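Local coordinates for phosphodiesterase (Pseudomonas aeruginosa, PDB 4G76), which is a colicin M-like bacteriocin (PaeM) that probably kills related cells by cleaving the peptidoglycan precursor lipid II as a metal-dependent phosphodiesterase, at residues 12-17 against 45-50; 170-175 against 283-288; 190-195 against 220-225; 209-214 against 239-244. All blocks are in the same frame, centred on the assembly; numbering follows the deposited sequence.

Contact 1 (12-17 against 45-50); sequences AGQGDF and RDVAYV
Phe17 turns its CG anti to the carbonyl carbon and beside its own backbone N (chi1 -52°), which swings the phenyl ring under Asp46 CB, held there by helix 34-49; the Asp46 torsion (chi1 -79°) sets its carboxylate beside the ring. The two side chains slide past each other in opposite directions. Asp46 CB lies 3.4 Å from the centroid of the Phe17 ring, almost exactly on the ring normal, in a CH-pi contact. The carboxylate stands steeply to the ring, with its plane turned 71° from it, and its OD2 comes within 3.6 Å of Phe17 CD2. On the opposite face Asp16 CB lies farther off, toward the rim. Val47, the next residue, and Val50, one turn on, border the ring edge near its plane: Val47 CG2 approaches Phe17 CE1 at 3.6 Å, and Val50 CG1 approaches Phe17 CZ at 3.7 Å. Both valines also reach the chain before the ring. Val47 CG2 lies against the Gln14 backbone, 3.5 Å from Gln14 N, while the other branch of Val50, CG2, meets Ala12 CB at 3.9 Å. Gly13 N, just before the 3-10 turn 14-16, bonds back to Asp16 OD2 (2.8 Å), tilted above the carboxylate plane. Helix 106-113 borders the same site, Asn111 touching Phe17 and Met110 touching Asp46. No hydrogen bond joins the two segments; an aromatic N-cap residue of helix 18-24 packs on the C-terminal turn of helix 34-49, a loop-on-helix contact in the helical N-terminal part of the protein.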
loop_
_atom_site.group_PDB
_atom_site.type_symbol
_atom_site.label_atom_id
_atom_site.label_comp_id
_atom_site.label_asym_id
_atom_site.label_seq_id
_atom_site.Cartn_x
_atom_site.Cartn_y
_atom_site.Cartn_z
ATOM N N ALA A 12 5.800 -14.810 12.851
ATOM C CA ALA A 12 5.529 -13.839 13.906
ATOM C C ALA A 12 4.434 -14.312 14.833
ATOM O O ALA A 12 3.459 -14.933 14.405
ATOM C CB ALA A 12 5.154 -12.497 13.311
ATOM N N GLY A 13 4.605 -14.005 16.111
ATOM C CA GLY A 13 3.595 -14.291 17.108
ATOM C C GLY A 13 3.259 -13.052 17.911
ATOM O O GLY A 13 4.000 -12.063 17.899
ATOM N N GLN A 14 2.134 -13.110 18.614
ATOM C CA GLN A 14 1.706 -12.004 19.452
ATOM C C GLN A 14 2.851 -11.429 20.266
ATOM O O GLN A 14 2.972 -10.211 20.395
ATOM C CB GLN A 14 0.576 -12.451 20.369
ATOM C CG GLN A 14 -0.725 -12.673 19.634
ATOM C CD GLN A 14 -1.671 -13.542 20.418
ATOM O OE1 GLN A 14 -1.421 -14.735 20.600
ATOM N NE2 GLN A 14 -2.767 -12.952 20.897
ATOM N N GLY A 15 3.704 -12.306 20.794
ATOM C CA GLY A 15 4.785 -11.889 21.676
ATOM C C GLY A 15 5.854 -11.034 21.016
ATOM O O GLY A 15 6.680 -10.414 21.694
ATOM N N ASP A 16 5.853 -10.993 19.688
ATOM C CA ASP A 16 6.803 -10.150 18.980
ATOM C C ASP A 16 6.413 -8.683 19.096
ATOM O O ASP A 16 7.206 -7.798 18.779
ATOM C CB ASP A 16 6.902 -10.545 17.504
ATOM C CG ASP A 16 7.537 -11.914 17.294
ATOM O OD1 ASP A 16 8.542 -12.234 17.970
ATOM O OD2 ASP A 16 7.031 -12.669 16.438
ATOM N N PHE A 17 5.203 -8.418 19.578
ATOM C CA PHE A 17 4.696 -7.045 19.575
ATOM C C PHE A 17 4.587 -6.386 20.953
ATOM O O PHE A 17 3.925 -6.898 21.852
ATOM C CB PHE A 17 3.387 -6.974 18.772
ATOM C CG PHE A 17 3.512 -7.575 17.397
ATOM C CD1 PHE A 17 3.043 -8.850 17.136
ATOM C CD2 PHE A 17 4.162 -6.882 16.384
ATOM C CE1 PHE A 17 3.186 -9.418 15.882
ATOM C CE2 PHE A 17 4.304 -7.439 15.124
ATOM C CZ PHE A 17 3.818 -8.713 14.876
ATOM N N ARG A 45 -3.763 -8.746 15.578
ATOM C CA ARG A 45 -3.919 -7.953 14.359
ATOM C C ARG A 45 -2.553 -7.681 13.752
ATOM O O ARG A 45 -2.384 -7.784 12.540
ATOM C CB ARG A 45 -4.666 -6.635 14.611
ATOM C CG ARG A 45 -6.127 -6.814 14.989
ATOM C CD ARG A 45 -6.915 -5.537 14.822
ATOM N NE ARG A 45 -6.288 -4.423 15.524
ATOM C CZ ARG A 45 -6.561 -4.081 16.778
ATOM N NH1 ARG A 45 -7.448 -4.774 17.484
ATOM N NH2 ARG A 45 -5.937 -3.052 17.331
ATOM N N ASP A 46 -1.581 -7.341 14.602
ATOM C CA ASP A 46 -0.212 -7.093 14.159
ATOM C C ASP A 46 0.359 -8.335 13.469
ATOM O O ASP A 46 1.157 -8.233 12.533
ATOM C CB ASP A 46 0.695 -6.702 15.335
ATOM C CG ASP A 46 0.544 -5.238 15.760
ATOM O OD1 ASP A 46 -0.283 -4.496 15.192
ATOM O OD2 ASP A 46 1.262 -4.822 16.684
ATOM N N VAL A 47 -0.051 -9.509 13.932
ATOM C CA VAL A 47 0.440 -10.754 13.354
ATOM C C VAL A 47 -0.016 -10.843 11.898
ATOM O O VAL A 47 0.710 -11.340 11.033
ATOM C CB VAL A 47 -0.013 -12.007 14.187
ATOM C CG1 VAL A 47 0.047 -13.289 13.349
ATOM C CG2 VAL A 47 0.832 -12.146 15.466
ATOM N N ALA A 48 -1.211 -10.340 11.625
ATOM C CA ALA A 48 -1.730 -10.354 10.263
ATOM C C ALA A 48 -1.050 -9.276 9.440
ATOM O O ALA A 48 -0.698 -9.498 8.283
ATOM C CB ALA A 48 -3.244 -10.160 10.253
ATOM N N TYR A 49 -0.842 -8.115 10.050
ATOM C CA TYR A 49 -0.299 -6.971 9.328
ATOM C C TYR A 49 1.089 -7.220 8.764
ATOM O O TYR A 49 1.387 -6.796 7.647
ATOM C CB TYR A 49 -0.283 -5.715 10.198
ATOM C CG TYR A 49 -1.656 -5.158 10.499
ATOM C CD1 TYR A 49 -2.650 -5.149 9.532
ATOM C CD2 TYR A 49 -1.954 -4.625 11.751
ATOM C CE1 TYR A 49 -3.903 -4.639 9.803
ATOM C CE2 TYR A 49 -3.209 -4.113 12.031
ATOM C CZ TYR A 49 -4.177 -4.121 11.049
ATOM O OH TYR A 49 -5.430 -3.601 11.304
ATOM N N VAL A 50 1.940 -7.901 9.527
ATOM C CA VAL A 50 3.328 -8.064 9.094
ATOM C C VAL A 50 3.431 -8.968 7.873
ATOM O O VAL A 50 4.455 -8.990 7.201
ATOM C CB VAL A 50 4.256 -8.557 10.221
ATOM C CG1 VAL A 50 4.165 -7.610 11.412
ATOM C CG2 VAL A 50 3.910 -9.989 10.622
#

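Contact 2 (170-175 against 283-288); sequences PNVKAM and IPVNIS
Ile287 of strand 283-290 has the largest share of this contact, reaching up to the loop at Val172 and Lys173. From CB the side chain forks. CG2 meets Lys173 NZ at 3.9 Å, because the lysine chain bends at its last two torsions and folds back alongside the isoleucine. CG1 lies between the backbone N and the carbonyl carbon (chi1 59°) and continues extended to CD1. This terminal methyl touches both loop residues, 3.8 Å from Lys173 CG and 4.0 Å from Val172 CG1. Toward the start of the strand the packing is looser: Val172 CG2 faces Val285 CG2 at 4.3 Å, and Pro170 CD faces Ile283 CD1 at 4.4 Å. Loop and strand run in nearly the same direction, 20° apart, so every second strand residue finds a partner along the loop without any hydrogen bond between them. Phe178 of helix 176-184 touches both Val172 and Ile287, and Phe232 and Ile236 of the neighbouring strand 229-243 touch Val285. The result is a largely apolar seam, with the lysine chain at its rim, in which the loop leading into helix 176-184 covers one face of the mixed sheet of the colicin M-like domain.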
loop_
_atom_site.group_PDB
_atom_site.type_symbol
_atom_site.label_atom_id
_atom_site.label_comp_id
_atom_site.label_asym_id
_atom_site.label_seq_id
_atom_site.Cartn_x
_atom_site.Cartn_y
_atom_site.Cartn_z
ATOM N N PRO A 170 8.003 -4.325 -16.320
ATOM C CA PRO A 170 7.348 -4.177 -17.622
ATOM C C PRO A 170 8.219 -4.767 -18.719
ATOM O O PRO A 170 9.423 -4.517 -18.749
ATOM C CB PRO A 170 7.240 -2.659 -17.793
ATOM C CG PRO A 170 7.506 -2.082 -16.422
ATOM C CD PRO A 170 8.446 -3.032 -15.777
ATOM N N ASN A 171 7.619 -5.570 -19.589
ATOM C CA ASN A 171 8.348 -6.139 -20.712
ATOM C C ASN A 171 8.094 -5.289 -21.943
ATOM O O ASN A 171 7.055 -5.412 -22.591
ATOM C CB ASN A 171 7.931 -7.592 -20.955
ATOM C CG ASN A 171 8.722 -8.250 -22.087
ATOM O OD1 ASN A 171 9.199 -7.583 -23.011
ATOM N ND2 ASN A 171 8.844 -9.569 -22.023
ATOM N N VAL A 172 9.048 -4.418 -22.250
ATOM C CA VAL A 172 8.879 -3.441 -23.313
ATOM C C VAL A 172 8.726 -4.119 -24.666
ATOM O O VAL A 172 7.834 -3.776 -25.443
ATOM C CB VAL A 172 10.060 -2.451 -23.350
ATOM C CG1 VAL A 172 10.003 -1.601 -24.602
ATOM C CG2 VAL A 172 10.062 -1.577 -22.092
ATOM N N LYS A 173 9.591 -5.088 -24.940
ATOM C CA LYS A 173 9.536 -5.813 -26.199
ATOM C C LYS A 173 8.157 -6.410 -26.460
ATOM O O LYS A 173 7.758 -6.579 -27.614
ATOM C CB LYS A 173 10.602 -6.910 -26.238
ATOM C CG LYS A 173 11.992 -6.406 -26.585
ATOM C CD LYS A 173 12.963 -7.553 -26.850
ATOM C CE LYS A 173 13.239 -8.354 -25.591
ATOM N NZ LYS A 173 13.871 -7.510 -24.538
ATOM N N ALA A 174 7.422 -6.718 -25.394
ATOM C CA ALA A 174 6.116 -7.362 -25.540
ATOM C C ALA A 174 4.946 -6.394 -25.736
ATOM O O ALA A 174 3.821 -6.820 -25.996
ATOM C CB ALA A 174 5.844 -8.276 -24.360
HETATM N N MSE A 175 5.202 -5.098 -25.614
HETATM C CA MSE A 175 4.130 -4.114 -25.747
HETATM C C MSE A 175 3.737 -3.876 -27.202
HETATM O O MSE A 175 4.574 -3.519 -28.025
HETATM C CB MSE A 175 4.533 -2.795 -25.100
HETATM C CG MSE A 175 4.713 -2.889 -23.599
HETATM SE SE MSE A 175 5.514 -1.263 -22.877
HETATM C CE MSE A 175 5.862 -1.860 -21.038
ATOM N N ILE A 283 12.476 3.834 -14.753
ATOM C CA ILE A 283 13.135 2.548 -14.893
ATOM C C ILE A 283 13.975 2.522 -16.165
ATOM O O ILE A 283 13.444 2.614 -17.268
ATOM C CB ILE A 283 12.143 1.393 -14.910
ATOM C CG1 ILE A 283 11.162 1.524 -13.738
ATOM C CG2 ILE A 283 12.894 0.076 -14.849
ATOM C CD1 ILE A 283 10.222 0.338 -13.594
ATOM N N PRO A 284 15.300 2.415 -16.003
ATOM C CA PRO A 284 16.241 2.337 -17.128
ATOM C C PRO A 284 15.837 1.241 -18.103
ATOM O O PRO A 284 15.455 0.151 -17.668
ATOM C CB PRO A 284 17.558 1.951 -16.452
ATOM C CG PRO A 284 17.428 2.464 -15.046
ATOM C CD PRO A 284 15.976 2.352 -14.694
ATOM N N VAL A 285 15.902 1.534 -19.399
ATOM C CA VAL A 285 15.712 0.513 -20.424
ATOM C C VAL A 285 16.896 0.486 -21.393
ATOM O O VAL A 285 17.287 1.523 -21.944
ATOM C CB VAL A 285 14.412 0.726 -21.216
ATOM C CG1 VAL A 285 14.260 -0.364 -22.272
ATOM C CG2 VAL A 285 13.218 0.742 -20.282
ATOM N N ASN A 286 17.469 -0.703 -21.579
ATOM C CA ASN A 286 18.592 -0.916 -22.496
ATOM C C ASN A 286 18.391 -2.219 -23.228
ATOM O O ASN A 286 18.887 -3.253 -22.799
ATOM C CB ASN A 286 19.926 -0.999 -21.740
ATOM C CG ASN A 286 20.620 0.343 -21.620
ATOM O OD1 ASN A 286 21.770 0.492 -22.033
ATOM N ND2 ASN A 286 19.928 1.328 -21.054
ATOM N N ILE A 287 17.658 -2.188 -24.326
ATOM C CA ILE A 287 17.378 -3.424 -25.028
ATOM C C ILE A 287 17.852 -3.372 -26.473
ATOM O O ILE A 287 18.354 -2.352 -26.942
ATOM C CB ILE A 287 15.881 -3.800 -24.951
ATOM C CG1 ILE A 287 15.016 -2.698 -25.560
ATOM C CG2 ILE A 287 15.475 -4.066 -23.500
ATOM C CD1 ILE A 287 13.543 -3.043 -25.605
ATOM N N SER A 288 17.698 -4.488 -27.172
ATOM C CA SER A 288 18.162 -4.595 -28.545
ATOM C C SER A 288 17.822 -5.965 -29.087
ATOM O O SER A 288 17.178 -6.769 -28.417
ATOM C CB SER A 288 19.673 -4.343 -28.641
ATOM O OG SER A 288 20.409 -5.226 -27.811
#

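Contact 3 (190-195 against 220-225); sequences TTVDFN and GILVKS
Thr190 O is gripped by two groups of the facing strand: Leu222 N donates to it at 2.7 Å in a nearly straight bond, and Ile221 CA makes a longer CA-H...O contact with it at 3.4 Å. The same residue pair is closed by Thr190 N to Leu222 O, also 2.7 Å. Two residues on, Val192 N binds Gly220 O at 2.8 Å, and the return bond from Gly220 N to Val192 O stretches to 3.2 Å. Thr190-Leu222 and Val192-Gly220 are thus hydrogen-bonded pairs of an antiparallel sheet, with the non-hydrogen-bonded pair Thr191-Ile221 between them; the short strand axes stand 131° apart, a strong twist in the twisted sheet of the colicin M-like domain. On the face of Val192 and Leu222, where Gly220 has no side chain, Val192 crosses diagonally: Val192 CG2, anti to the carbonyl carbon, lies 3.5 Å from Leu222 CB. Helix 176-184 covers Leu222 with Val181 and Leu182, and Phe232 of strand 229-243 touches both apolar residues. Thr191 and Ile221 point to the other, exposed face, where Ile221 CG2 lies 3.8 Å from Thr190 O. Further along, Lys224 NZ hydrogen-bonds to the backbone oxygens of Leu182 and Ser185 near the end of that helix.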
loop_
_atom_site.group_PDB
_atom_site.type_symbol
_atom_site.label_atom_id
_atom_site.label_comp_id
_atom_site.label_asym_id
_atom_site.label_seq_id
_atom_site.Cartn_x
_atom_site.Cartn_y
_atom_site.Cartn_z
ATOM N N THR A 190 15.609 7.331 -34.139
ATOM C CA THR A 190 14.250 7.809 -33.895
ATOM C C THR A 190 13.970 8.035 -32.410
ATOM O O THR A 190 14.378 7.243 -31.558
ATOM C CB THR A 190 13.179 6.830 -34.460
ATOM O OG1 THR A 190 13.357 6.670 -35.872
ATOM C CG2 THR A 190 11.775 7.361 -34.204
ATOM N N THR A 191 13.264 9.115 -32.111
ATOM C CA THR A 191 12.810 9.396 -30.758
ATOM C C THR A 191 11.499 8.677 -30.496
ATOM O O THR A 191 10.557 8.775 -31.282
ATOM C CB THR A 191 12.601 10.896 -30.553
ATOM O OG1 THR A 191 13.838 11.577 -30.792
ATOM C CG2 THR A 191 12.125 11.179 -29.131
ATOM N N VAL A 192 11.448 7.946 -29.391
ATOM C CA VAL A 192 10.280 7.151 -29.055
ATOM C C VAL A 192 9.579 7.790 -27.866
ATOM O O VAL A 192 10.233 8.261 -26.933
ATOM C CB VAL A 192 10.685 5.715 -28.686
ATOM C CG1 VAL A 192 9.477 4.920 -28.208
ATOM C CG2 VAL A 192 11.366 5.033 -29.867
ATOM N N ASP A 193 8.251 7.814 -27.893
ATOM C CA ASP A 193 7.506 8.431 -26.798
ATOM C C ASP A 193 6.035 8.056 -26.872
ATOM O O ASP A 193 5.285 8.582 -27.695
ATOM C CB ASP A 193 7.674 9.960 -26.831
ATOM C CG ASP A 193 7.355 10.618 -25.495
ATOM O OD1 ASP A 193 6.691 9.979 -24.659
ATOM O OD2 ASP A 193 7.763 11.780 -25.279
ATOM N N PHE A 194 5.613 7.138 -26.017
ATOM C CA PHE A 194 4.210 6.759 -26.005
ATOM C C PHE A 194 3.769 6.346 -24.618
ATOM O O PHE A 194 4.588 6.147 -23.726
ATOM C CB PHE A 194 3.941 5.645 -27.018
ATOM C CG PHE A 194 4.644 4.359 -26.705
ATOM C CD1 PHE A 194 4.065 3.424 -25.860
ATOM C CD2 PHE A 194 5.885 4.076 -27.263
ATOM C CE1 PHE A 194 4.718 2.220 -25.570
ATOM C CE2 PHE A 194 6.545 2.880 -26.977
ATOM C CZ PHE A 194 5.959 1.951 -26.126
ATOM N N ASN A 195 2.462 6.209 -24.448
ATOM C CA ASN A 195 1.883 5.906 -23.148
ATOM C C ASN A 195 1.154 4.580 -23.183
ATOM O O ASN A 195 0.479 4.274 -24.161
ATOM C CB ASN A 195 0.931 7.029 -22.751
ATOM C CG ASN A 195 1.625 8.364 -22.700
ATOM O OD1 ASN A 195 2.726 8.473 -22.159
ATOM N ND2 ASN A 195 1.010 9.383 -23.282
ATOM N N GLY A 220 12.596 7.261 -25.098
ATOM C CA GLY A 220 14.005 7.029 -25.357
ATOM C C GLY A 220 14.354 7.157 -26.824
ATOM O O GLY A 220 13.597 7.726 -27.611
ATOM N N ILE A 221 15.507 6.616 -27.195
ATOM C CA ILE A 221 15.966 6.667 -28.568
ATOM C C ILE A 221 16.018 5.266 -29.163
ATOM O O ILE A 221 16.574 4.348 -28.563
ATOM C CB ILE A 221 17.354 7.348 -28.662
ATOM C CG1 ILE A 221 17.256 8.793 -28.176
ATOM C CG2 ILE A 221 17.891 7.306 -30.092
ATOM C CD1 ILE A 221 18.581 9.520 -28.150
ATOM N N LEU A 222 15.429 5.111 -30.346
ATOM C CA LEU A 222 15.451 3.839 -31.063
ATOM C C LEU A 222 16.320 3.945 -32.310
ATOM O O LEU A 222 16.197 4.902 -33.076
ATOM C CB LEU A 222 14.033 3.425 -31.461
ATOM C CG LEU A 222 13.903 2.382 -32.577
ATOM C CD1 LEU A 222 14.469 1.021 -32.148
ATOM C CD2 LEU A 222 12.456 2.247 -33.013
ATOM N N VAL A 223 17.192 2.964 -32.518
ATOM C CA VAL A 223 17.999 2.918 -33.736
ATOM C C VAL A 223 17.738 1.638 -34.511
ATOM O O VAL A 223 17.813 0.546 -33.954
ATOM C CB VAL A 223 19.507 2.981 -33.436
ATOM C CG1 VAL A 223 20.307 2.781 -34.720
ATOM C CG2 VAL A 223 19.870 4.300 -32.770
ATOM N N LYS A 224 17.440 1.772 -35.798
ATOM C CA LYS A 224 17.311 0.608 -36.670
ATOM C C LYS A 224 18.400 0.651 -37.734
ATOM O O LYS A 224 18.541 1.645 -38.435
ATOM C CB LYS A 224 15.929 0.575 -37.328
ATOM C CG LYS A 224 14.780 0.353 -36.356
ATOM C CD LYS A 224 13.416 0.598 -37.010
ATOM C CE LYS A 224 13.161 -0.360 -38.168
ATOM N NZ LYS A 224 11.719 -0.363 -38.562
ATOM N N SER A 225 19.175 -0.419 -37.849
ATOM C CA SER A 225 20.244 -0.471 -38.843
ATOM C C SER A 225 19.784 -1.281 -40.043
ATOM O O SER A 225 18.935 -2.159 -39.908
ATOM C CB SER A 225 21.493 -1.105 -38.239
ATOM O OG SER A 225 21.761 -0.523 -36.978
#

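Contact 4 (209-214 against 239-244); sequences NTVGEI and YDDLYD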
loop_
_atom_site.group_PDB
_atom_site.type_symbol
_atom_site.label_atom_id
_atom_site.label_comp_id
_atom_site.label_asym_id
_atom_site.label_seq_id
_atom_site.Cartn_x
_atom_site.Cartn_y
_atom_site.Cartn_z
ATOM N N ASN A 209 -2.645 -3.620 -5.260
ATOM C CA ASN A 209 -3.576 -3.369 -4.160
ATOM C C ASN A 209 -3.559 -1.906 -3.717
ATOM O O ASN A 209 -4.273 -1.513 -2.792
ATOM C CB ASN A 209 -3.234 -4.286 -2.978
ATOM C CG ASN A 209 -4.425 -4.568 -2.073
ATOM O OD1 ASN A 209 -5.572 -4.307 -2.430
ATOM N ND2 ASN A 209 -4.150 -5.122 -0.895
ATOM N N THR A 210 -2.728 -1.100 -4.368
ATOM C CA THR A 210 -2.595 0.305 -3.992
ATOM C C THR A 210 -2.940 1.238 -5.150
ATOM O O THR A 210 -3.803 2.098 -5.021
ATOM C CB THR A 210 -1.177 0.623 -3.459
ATOM O OG1 THR A 210 -0.888 -0.217 -2.335
ATOM C CG2 THR A 210 -1.078 2.076 -3.029
ATOM N N VAL A 211 -2.269 1.062 -6.283
ATOM C CA VAL A 211 -2.506 1.920 -7.443
ATOM C C VAL A 211 -3.180 1.152 -8.571
ATOM O O VAL A 211 -3.776 1.744 -9.463
ATOM C CB VAL A 211 -1.208 2.562 -7.966
ATOM C CG1 VAL A 211 -0.663 3.558 -6.965
ATOM C CG2 VAL A 211 -0.158 1.482 -8.300
ATOM N N GLY A 212 -3.078 -0.170 -8.526
ATOM C CA GLY A 212 -3.672 -1.012 -9.549
ATOM C C GLY A 212 -3.167 -0.642 -10.929
ATOM O O GLY A 212 -1.959 -0.621 -11.180
ATOM N N GLU A 213 -4.096 -0.338 -11.823
ATOM C CA GLU A 213 -3.734 0.043 -13.178
ATOM C C GLU A 213 -3.163 1.451 -13.223
ATOM O O GLU A 213 -3.787 2.404 -12.753
ATOM C CB GLU A 213 -4.945 -0.052 -14.094
ATOM C CG GLU A 213 -4.634 0.259 -15.542
ATOM C CD GLU A 213 -5.761 -0.145 -16.477
ATOM O OE1 GLU A 213 -5.484 -0.865 -17.463
ATOM O OE2 GLU A 213 -6.922 0.247 -16.215
ATOM N N ILE A 214 -1.969 1.580 -13.788
ATOM C CA ILE A 214 -1.341 2.886 -13.935
ATOM C C ILE A 214 -1.062 3.178 -15.407
ATOM O O ILE A 214 -1.292 2.333 -16.269
ATOM C CB ILE A 214 -0.028 2.969 -13.134
ATOM C CG1 ILE A 214 0.991 1.984 -13.701
ATOM C CG2 ILE A 214 -0.280 2.674 -11.662
ATOM C CD1 ILE A 214 2.283 1.957 -12.936
ATOM N N TYR A 239 2.795 8.276 -14.749
ATOM C CA TYR A 239 1.979 9.429 -14.396
ATOM C C TYR A 239 1.287 9.191 -13.059
ATOM O O TYR A 239 1.060 8.047 -12.664
ATOM C CB TYR A 239 0.911 9.674 -15.460
ATOM C CG TYR A 239 1.437 9.969 -16.847
ATOM C CD1 TYR A 239 1.634 11.282 -17.273
ATOM C CD2 TYR A 239 1.705 8.942 -17.741
ATOM C CE1 TYR A 239 2.102 11.557 -18.546
ATOM C CE2 TYR A 239 2.172 9.207 -19.019
ATOM C CZ TYR A 239 2.369 10.515 -19.415
ATOM O OH TYR A 239 2.834 10.776 -20.684
ATOM N N ASP A 240 0.929 10.271 -12.372
ATOM C CA ASP A 240 0.250 10.159 -11.084
ATOM C C ASP A 240 -1.001 9.280 -11.144
ATOM O O ASP A 240 -1.723 9.256 -12.142
ATOM C CB ASP A 240 -0.125 11.534 -10.542
ATOM C CG ASP A 240 1.079 12.441 -10.361
ATOM O OD1 ASP A 240 2.213 11.967 -10.567
ATOM O OD2 ASP A 240 0.891 13.632 -10.011
ATOM N N ASP A 241 -1.242 8.551 -10.064
ATOM C CA ASP A 241 -2.478 7.814 -9.900
ATOM C C ASP A 241 -3.376 8.603 -8.959
ATOM O O ASP A 241 -2.900 9.407 -8.158
ATOM C CB ASP A 241 -2.198 6.427 -9.319
ATOM C CG ASP A 241 -3.471 5.641 -9.041
ATOM O OD1 ASP A 241 -4.152 5.238 -10.014
ATOM O OD2 ASP A 241 -3.784 5.417 -7.845
ATOM N N LEU A 242 -4.678 8.386 -9.053
ATOM C CA LEU A 242 -5.571 8.972 -8.070
ATOM C C LEU A 242 -6.077 7.869 -7.160
ATOM O O LEU A 242 -6.755 6.952 -7.618
ATOM C CB LEU A 242 -6.747 9.675 -8.745
ATOM C CG LEU A 242 -7.657 10.408 -7.761
ATOM C CD1 LEU A 242 -6.973 11.663 -7.246
ATOM C CD2 LEU A 242 -8.984 10.750 -8.406
ATOM N N TYR A 243 -5.737 7.932 -5.878
ATOM C CA TYR A 243 -6.262 6.940 -4.954
ATOM C C TYR A 243 -7.710 7.293 -4.620
ATOM O O TYR A 243 -7.985 8.334 -4.019
ATOM C CB TYR A 243 -5.408 6.814 -3.685
ATOM C CG TYR A 243 -5.793 5.607 -2.850
ATOM C CD1 TYR A 243 -5.055 4.427 -2.909
ATOM C CD2 TYR A 243 -6.918 5.638 -2.031
ATOM C CE1 TYR A 243 -5.418 3.313 -2.162
ATOM C CE2 TYR A 243 -7.285 4.537 -1.277
ATOM C CZ TYR A 243 -6.534 3.378 -1.345
ATOM O OH TYR A 243 -6.914 2.286 -0.601
ATOM N N ASP A 244 -8.630 6.426 -5.027
ATOM C CA ASP A 244 -10.056 6.667 -4.831
ATOM C C ASP A 244 -10.768 5.401 -4.374
ATOM O O ASP A 244 -11.944 5.195 -4.691
ATOM C CB ASP A 244 -10.694 7.167 -6.127
ATOM C CG ASP A 244 -10.390 6.262 -7.315
ATOM O OD1 ASP A 244 -9.767 5.192 -7.125
ATOM O OD2 ASP A 244 -10.778 6.621 -8.444
HETATM O O HOH W 1 -5.116 0.430 -0.500
HETATM O O HOH W 2 -5.243 3.546 -6.723
#
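The backbones come nearest at Val211 and Asp241, CA atoms 6.4 Å apart, and no direct hydrogen bond joins the two segments at this open end of the beta hairpin formed by strands 213-224 and 229-243. Val211, Glu213 and Asp241 are the residues seen to bind magnesium in this protein. Asp241 holds CG anti to its backbone N (chi1 176°), which carries the carboxylate across to the other segment. One oxygen, OD1, turns toward the backbone and lies 3.6 Å from Val211 O; the other, OD2, rests 3.7 Å from Val211 CG1. The side chain of Glu213 leads away from Asp241. Gly212, with positive phi, turns the chain between Val211 and Glu213, and its O is bonded to Thr200 OG1. A water links Asp241 OD2, at 2.6 Å, with Thr210 O, at 2.7 Å. Thr210 O also approaches the Tyr243 ring obliquely, 3.4 Å from CD1, while Tyr275 meets that ring with its plane about 20° away. A second water lies in the plane of the Tyr243 ring at its edge: it accepts from Tyr243 OH at 2.6 Å and donates to Asn209 O at 3.1 Å.

In the fold
Contact 1 comes first along the chain, closing a largely helical excursion between residues 12-17 and 45-50 before any of the others opens. Contact 2 then spans from the loop at 170-175 to the last strand at 283-288, and contacts 3 and 4 both fall within that span. These two cross each other, since their segments alternate in sequence, and they share strand 213-224: contact 3 pairs its far end with strand 188-199, and contact 4 joins its start to the end of strand 229-243. Contact 4 lies at the magnesium site, about 10 Å from contact 1 between nearest atoms, whereas contacts 2 and 3 sit beyond it on the extended sheet.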